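Local coordinates for protein Phenylalanine/tyrosine ammonia-lyase (Rhodosporidium toruloides, PDB 1Y2M) that catalyses the non-oxidative deamination of L-phenylalanine and L-tyrosine to trans-cinnamic acid and p-coumaric acid, the commitment step of phenylpropanoid metabolism, at residues 325-328 against 329-333; 513-516 against 517-521. All coordinates share one frame; numbering follows the deposited sequence.

Contact 1 of 2, residues 325-328 against 329-333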
ATOM      1  N   GLN B 325      26.765   5.318  -4.954  1.00  8.36           N
ATOM      2  CA  GLN B 325      26.796   6.742  -4.653  1.00  6.52           C
ATOM      3  C   GLN B 325      27.983   7.406  -5.385  1.00  7.13           C
ATOM      4  O   GLN B 325      27.864   8.490  -5.995  1.00  8.36           O
ATOM      5  CB  GLN B 325      26.959   6.962  -3.160  1.00  6.94           C
ATOM      6  CG  GLN B 325      26.830   8.426  -2.773  1.00  7.25           C
ATOM      7  CD  GLN B 325      26.938   8.649  -1.288  1.00  6.62           C
ATOM      8  OE1 GLN B 325      26.344   7.917  -0.495  1.00  9.43           O
ATOM      9  NE2 GLN B 325      27.650   9.728  -0.896  1.00  7.50           N
ATOM     10  N   ILE B 326      29.139   6.767  -5.282  1.00  9.42           N
ATOM     11  CA  ILE B 326      30.339   7.189  -6.015  1.00  5.68           C
ATOM     12  C   ILE B 326      30.021   7.298  -7.501  1.00  7.99           C
ATOM     13  O   ILE B 326      30.375   8.268  -8.143  1.00  8.39           O
ATOM     14  CB  ILE B 326      31.465   6.207  -5.778  1.00  5.78           C
ATOM     15  CG1 ILE B 326      31.937   6.257  -4.314  1.00  8.90           C
ATOM     16  CG2 ILE B 326      32.607   6.432  -6.745  1.00  8.92           C
ATOM     17  CD1 ILE B 326      32.894   5.133  -3.960  1.00 10.02           C
ATOM     18  N   GLU B 327      29.345   6.278  -8.024  1.00  9.46           N
ATOM     19  CA  GLU B 327      29.000   6.240  -9.432  1.00  8.79           C
ATOM     20  C   GLU B 327      28.164   7.432  -9.864  1.00  9.67           C
ATOM     21  O   GLU B 327      28.441   8.078 -10.870  1.00 10.61           O
ATOM     22  CB  GLU B 327      28.283   4.934  -9.739  1.00 12.37           C
ATOM     23  CG  GLU B 327      27.667   4.848 -11.092  1.00 11.92           C
ATOM     24  CD  GLU B 327      26.958   3.489 -11.341  1.00 13.79           C
ATOM     25  OE1 GLU B 327      27.208   2.542 -10.568  1.00 16.17           O
ATOM     26  OE2 GLU B 327      26.197   3.401 -12.299  1.00 19.00           O
ATOM     27  N   VAL B 328      27.087   7.674  -9.130  1.00  6.89           N
ATOM     28  CA  VAL B 328      26.157   8.742  -9.509  1.00  6.99           C
ATOM     29  C   VAL B 328      26.847  10.141  -9.396  1.00  7.89           C
ATOM     30  O   VAL B 328      26.748  10.988 -10.297  1.00  9.01           O
ATOM     31  CB  VAL B 328      24.884   8.683  -8.645  1.00  8.74           C
ATOM     32  CG1 VAL B 328      24.036   9.937  -8.872  1.00  9.93           C
ATOM     33  CG2 VAL B 328      24.104   7.368  -8.898  1.00  9.20           C
ATOM     34  N   ALA B 329      27.542  10.385  -8.308  1.00  8.44           N
ATOM     35  CA  ALA B 329      28.279  11.641  -8.128  1.00  7.73           C
ATOM     36  C   ALA B 329      29.273  11.844  -9.261  1.00  7.23           C
ATOM     37  O   ALA B 329      29.420  12.931  -9.802  1.00  9.96           O
ATOM     38  CB  ALA B 329      28.969  11.663  -6.803  1.00  9.14           C
ATOM     39  N   GLY B 330      29.937  10.767  -9.648  1.00  8.91           N
ATOM     40  CA  GLY B 330      30.892  10.830 -10.759  1.00  9.07           C
ATOM     41  C   GLY B 330      30.232  11.159 -12.083  1.00  9.48           C
ATOM     42  O   GLY B 330      30.803  11.906 -12.891  1.00  9.25           O
ATOM     43  N   ASN B 331      29.078  10.566 -12.361  1.00  8.22           N
ATOM     44  CA  ASN B 331      28.337  10.891 -13.599  1.00  8.75           C
ATOM     45  C   ASN B 331      27.954  12.358 -13.615  1.00  6.85           C
ATOM     46  O   ASN B 331      28.215  13.052 -14.588  1.00 10.15           O
ATOM     47  CB  ASN B 331      27.066  10.046 -13.730  1.00  9.09           C
ATOM     48  CG  ASN B 331      27.337   8.580 -14.055  1.00 10.60           C
ATOM     49  OD1 ASN B 331      28.394   8.236 -14.569  1.00 11.76           O
ATOM     50  ND2 ASN B 331      26.299   7.716 -13.822  1.00 10.27           N
ATOM     51  N   ILE B 332      27.401  12.849 -12.511  1.00  8.80           N
ATOM     52  CA  ILE B 332      26.968  14.239 -12.460  1.00  8.66           C
ATOM     53  C   ILE B 332      28.192  15.177 -12.470  1.00  8.46           C
ATOM     54  O   ILE B 332      28.186  16.215 -13.141  1.00  8.28           O
ATOM     55  CB  ILE B 332      26.034  14.507 -11.268  1.00 10.09           C
ATOM     56  CG1 ILE B 332      24.769  13.656 -11.405  1.00  8.77           C
ATOM     57  CG2 ILE B 332      25.706  15.972 -11.145  1.00  8.11           C
ATOM     58  CD1 ILE B 332      23.980  13.620 -10.130  1.00 10.22           C
ATOM     59  N   ARG B 333      29.257  14.820 -11.757  1.00  7.25           N
ATOM     60  CA  ARG B 333      30.489  15.573 -11.815  1.00  7.77           C
ATOM     61  C   ARG B 333      30.998  15.720 -13.276  1.00  9.46           C
ATOM     62  O   ARG B 333      31.340  16.816 -13.716  1.00  9.50           O
ATOM     63  CB  ARG B 333      31.562  14.869 -10.932  1.00  7.20           C
ATOM     64  CG  ARG B 333      32.905  15.619 -10.852  1.00 10.06           C
ATOM     65  CD  ARG B 333      33.818  15.085  -9.757  1.00 10.53           C
ATOM     66  NE  ARG B 333      34.245  13.687  -9.989  1.00  9.45           N
ATOM     67  CZ  ARG B 333      33.810  12.612  -9.310  1.00  9.05           C
ATOM     68  NH1 ARG B 333      32.864  12.693  -8.343  1.00  9.64           N
ATOM     69  NH2 ARG B 333      34.304  11.417  -9.609  1.00  9.52           N
TER
HETATM   70  O   HOH W   1      32.495  10.046  -7.337  1.00 12.61           O
HETATM   71  O   HOH W   2      26.946   4.816 -14.312  1.00 14.98           O
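E327 and N331 stand one turn apart on the helix 323-336, an i to i+4 pair on a continuous alpha-helix, their side chains lying alongside and pointing the same way. From N331 CB outward the path can be traced atom by atom. CB rests on the backbone, 3.6 Å from V328 O. CG, set beside its own backbone N by a chi1 of -72°, lies 3.4 Å from E327 O, the carbonyl that takes the N331 backbone N-H. At the tip, the amide ends, OD1 and ND2, both flank E327 O, and ND2 also passes 4.2 Å from E327 CG. The two polar ends are joined by a water that donates to E327 OE2 at 2.6 Å and accepts from N331 ND2 at 3.0 Å. The extended E327 chain carries its carboxylate there, 78° from the amide plane, so the groups are nearly crosswise and do not stack. Each end has a second partner in the fold: OE2 accepts from Q44 N, and ND2 donates to Q294 OE1 on helix 273-303.

On the apolar side, V328 CG1 meets I332 CD1 at 3.9 Å, the two chains again side by side, with helix 273-303 touching both. Further round, R333 folds back toward the preceding turn: G330 CA lies 3.3 Å above one face of its guanidinium, offset toward the rim. A second water sits in the guanidinium plane at its edge, accepting from R333 NH1, which also donates to F311 O, and donating to I326 O at 2.9 Å, a carbonyl that also receives the backbone N-H of G330.

Contact 2 of 2, residues 513-516 against 517-521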
ATOM      1  N   THR B 513       5.283  -2.159 -13.074  1.00  9.23           N
ATOM      2  CA  THR B 513       6.559  -1.435 -13.229  1.00  7.38           C
ATOM      3  C   THR B 513       6.640  -0.788 -14.636  1.00  8.30           C
ATOM      4  O   THR B 513       7.210   0.278 -14.764  1.00  8.86           O
ATOM      5  CB  THR B 513       7.724  -2.404 -12.985  1.00  6.10           C
ATOM      6  OG1 THR B 513       7.538  -2.975 -11.684  1.00  7.52           O
ATOM      7  CG2 THR B 513       9.071  -1.687 -13.142  1.00  7.57           C
ATOM      8  N   THR B 514       6.086  -1.433 -15.696  1.00  7.37           N
ATOM      9  CA  THR B 514       6.046  -0.873 -17.031  1.00  7.84           C
ATOM     10  C   THR B 514       5.228   0.395 -17.017  1.00  9.11           C
ATOM     11  O   THR B 514       5.608   1.380 -17.669  1.00  8.99           O
ATOM     12  CB  THR B 514       5.470  -1.916 -17.998  1.00  8.95           C
ATOM     13  OG1 THR B 514       6.330  -3.076 -18.039  1.00  6.99           O
ATOM     14  CG2 THR B 514       5.338  -1.339 -19.359  1.00 11.61           C
ATOM     15  N   GLU B 515       4.123   0.420 -16.248  1.00  8.34           N
ATOM     16  CA  GLU B 515       3.306   1.628 -16.152  1.00 10.35           C
ATOM     17  C   GLU B 515       4.098   2.710 -15.407  1.00  9.24           C
ATOM     18  O   GLU B 515       4.061   3.890 -15.801  1.00 10.00           O
ATOM     19  CB  GLU B 515       1.992   1.349 -15.450  1.00 11.29           C
ATOM     20  CG  GLU B 515       1.070   2.574 -15.511  1.00 10.12           C
ATOM     21  CD  GLU B 515      -0.359   2.375 -15.026  1.00 17.09           C
ATOM     22  OE1 GLU B 515      -0.782   1.224 -14.688  1.00 15.05           O
ATOM     23  OE2 GLU B 515      -1.092   3.406 -14.984  1.00 13.84           O
ATOM     24  N   SER B 516       4.832   2.339 -14.350  1.00  9.41           N
ATOM     25  CA  SER B 516       5.658   3.332 -13.670  1.00  8.22           C
ATOM     26  C   SER B 516       6.730   3.896 -14.604  1.00  8.56           C
ATOM     27  O   SER B 516       7.000   5.101 -14.589  1.00  9.04           O
ATOM     28  CB  SER B 516       6.328   2.772 -12.430  1.00  9.78           C
ATOM     29  OG  SER B 516       5.333   2.499 -11.456  1.00  9.44           O
ATOM     30  N   ASN B 517       7.297   3.068 -15.490  1.00  8.97           N
ATOM     31  CA  ASN B 517       8.221   3.599 -16.497  1.00  7.80           C
ATOM     32  C   ASN B 517       7.557   4.667 -17.324  1.00  7.32           C
ATOM     33  O   ASN B 517       8.159   5.710 -17.607  1.00  9.71           O
ATOM     34  CB  ASN B 517       8.837   2.560 -17.454  1.00  9.52           C
ATOM     35  CG  ASN B 517       9.926   1.737 -16.833  1.00 11.85           C
ATOM     36  OD1 ASN B 517      10.655   2.211 -15.972  1.00  9.94           O
ATOM     37  ND2 ASN B 517      10.117   0.502 -17.356  1.00  8.16           N
ATOM     38  N   ASP B 518       6.308   4.439 -17.704  1.00  8.91           N
ATOM     39  CA  ASP B 518       5.574   5.332 -18.576  1.00  8.73           C
ATOM     40  C   ASP B 518       5.332   6.656 -17.860  1.00  7.36           C
ATOM     41  O   ASP B 518       5.585   7.761 -18.385  1.00  9.91           O
ATOM     42  CB  ASP B 518       4.241   4.689 -18.942  1.00 12.13           C
ATOM     43  CG  ASP B 518       3.551   5.375 -20.131  1.00 15.31           C
ATOM     44  OD1 ASP B 518       4.241   5.956 -21.039  1.00 15.82           O
ATOM     45  OD2 ASP B 518       2.302   5.274 -20.184  1.00 16.70           O
ATOM     46  N   VAL B 519       4.831   6.563 -16.624  1.00  7.85           N
ATOM     47  CA  VAL B 519       4.579   7.782 -15.835  1.00  8.14           C
ATOM     48  C   VAL B 519       5.834   8.545 -15.562  1.00  8.39           C
ATOM     49  O   VAL B 519       5.836   9.801 -15.633  1.00  9.16           O
ATOM     50  CB  VAL B 519       3.812   7.445 -14.578  1.00  9.53           C
ATOM     51  CG1 VAL B 519       3.580   8.670 -13.706  1.00  8.82           C
ATOM     52  CG2 VAL B 519       2.500   6.788 -14.985  1.00 10.81           C
ATOM     53  N   LEU B 520       6.914   7.834 -15.225  1.00  8.73           N
ATOM     54  CA  LEU B 520       8.193   8.527 -14.985  1.00  8.02           C
ATOM     55  C   LEU B 520       8.639   9.197 -16.279  1.00  8.95           C
ATOM     56  O   LEU B 520       9.233  10.275 -16.222  1.00  9.15           O
ATOM     57  CB  LEU B 520       9.282   7.583 -14.475  1.00  9.73           C
ATOM     58  CG  LEU B 520      10.608   8.249 -14.067  1.00 10.62           C
ATOM     59  CD1 LEU B 520      10.456   9.462 -13.159  1.00 12.29           C
ATOM     60  CD2 LEU B 520      11.561   7.283 -13.359  1.00  9.87           C
ATOM     61  N   SER B 521       8.396   8.584 -17.454  1.00  9.06           N
ATOM     62  CA  SER B 521       8.796   9.212 -18.729  1.00  8.80           C
ATOM     63  C   SER B 521       8.044  10.512 -18.936  1.00  6.99           C
ATOM     64  O   SER B 521       8.589  11.471 -19.471  1.00  9.09           O
ATOM     65  CB  SER B 521       8.550   8.271 -19.879  1.00  8.61           C
ATOM     66  OG  SER B 521       9.320   7.056 -19.749  1.00 10.44           O
TER
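N517 O is gripped twice by S521, one turn further along the helix 506-560: by the backbone N at 2.9 Å and by the hydroxyl OG, which donates at 2.8 Å. The two donors come from opposite faces of the carbonyl plane, and OG stands 35° out of it, above the plane rather than within it. A chi1 of -61° in S521 turns the hydroxyl back toward the preceding turn and makes this second bond possible, so the hydroxyl spends its proton on its own helix.

The same i to i+4 ladder runs through 513-516 and 517-521. L520 N donates to S516 O at 2.8 Å and V519 N to E515 O at 2.9 Å, both nearly straight at the acceptor, whereas D518 N reaches T514 O at a longer 3.1 Å with a more bent N-H...O angle of 145°. Two side chains lie against E515 O: D518 CB is 3.2 Å from it, and V519 CG2, the branch beside its backbone N, is 3.4 Å away. E515 and D518 carry like charges, with OE2 and OD2 6.5 Å apart. E480 OE2 of the same chain also lies close to E515 OE2, and R512 and R206 of the third subunit, in salt bridges to that oxygen, probably relieve this crowding of negative charge, while D518 OD1 pairs with K703 and bonds Y699 OH.

Around the helix, N517 faces helix 273-303, where ND2 donates to A282 O, while helix 416-443 touches T513, S516, N517 and L520. Helix 468-484 covers S516 and V519, and helix 691-703 packs on S521, so 513-521 is packed among four helices of its own chain, with E515, D518 and V519 meeting the third subunit.

Contact 1 and contact 2 are short lengths of two different helices in the helical fold of the PAL/histidase family; their centres are 24 Å apart and their nearest atoms about 13 Å, so they do not touch. Helix 273-303 runs between their surroundings, giving Q294 and T297 to 325-333 and A282, D285 and L289 to 513-521. Contact 1 is nearer the cinnamate site: the Q325 side chain lies about 10 Å from that of R366, a residue inferred by similarity to bind the product. Contact 2 lies away from it. Each reaches a different subunit of the tetramer: Q325 hydrogen-bonds to N412 of the second and E515 forms a salt bridge with R512 of the third.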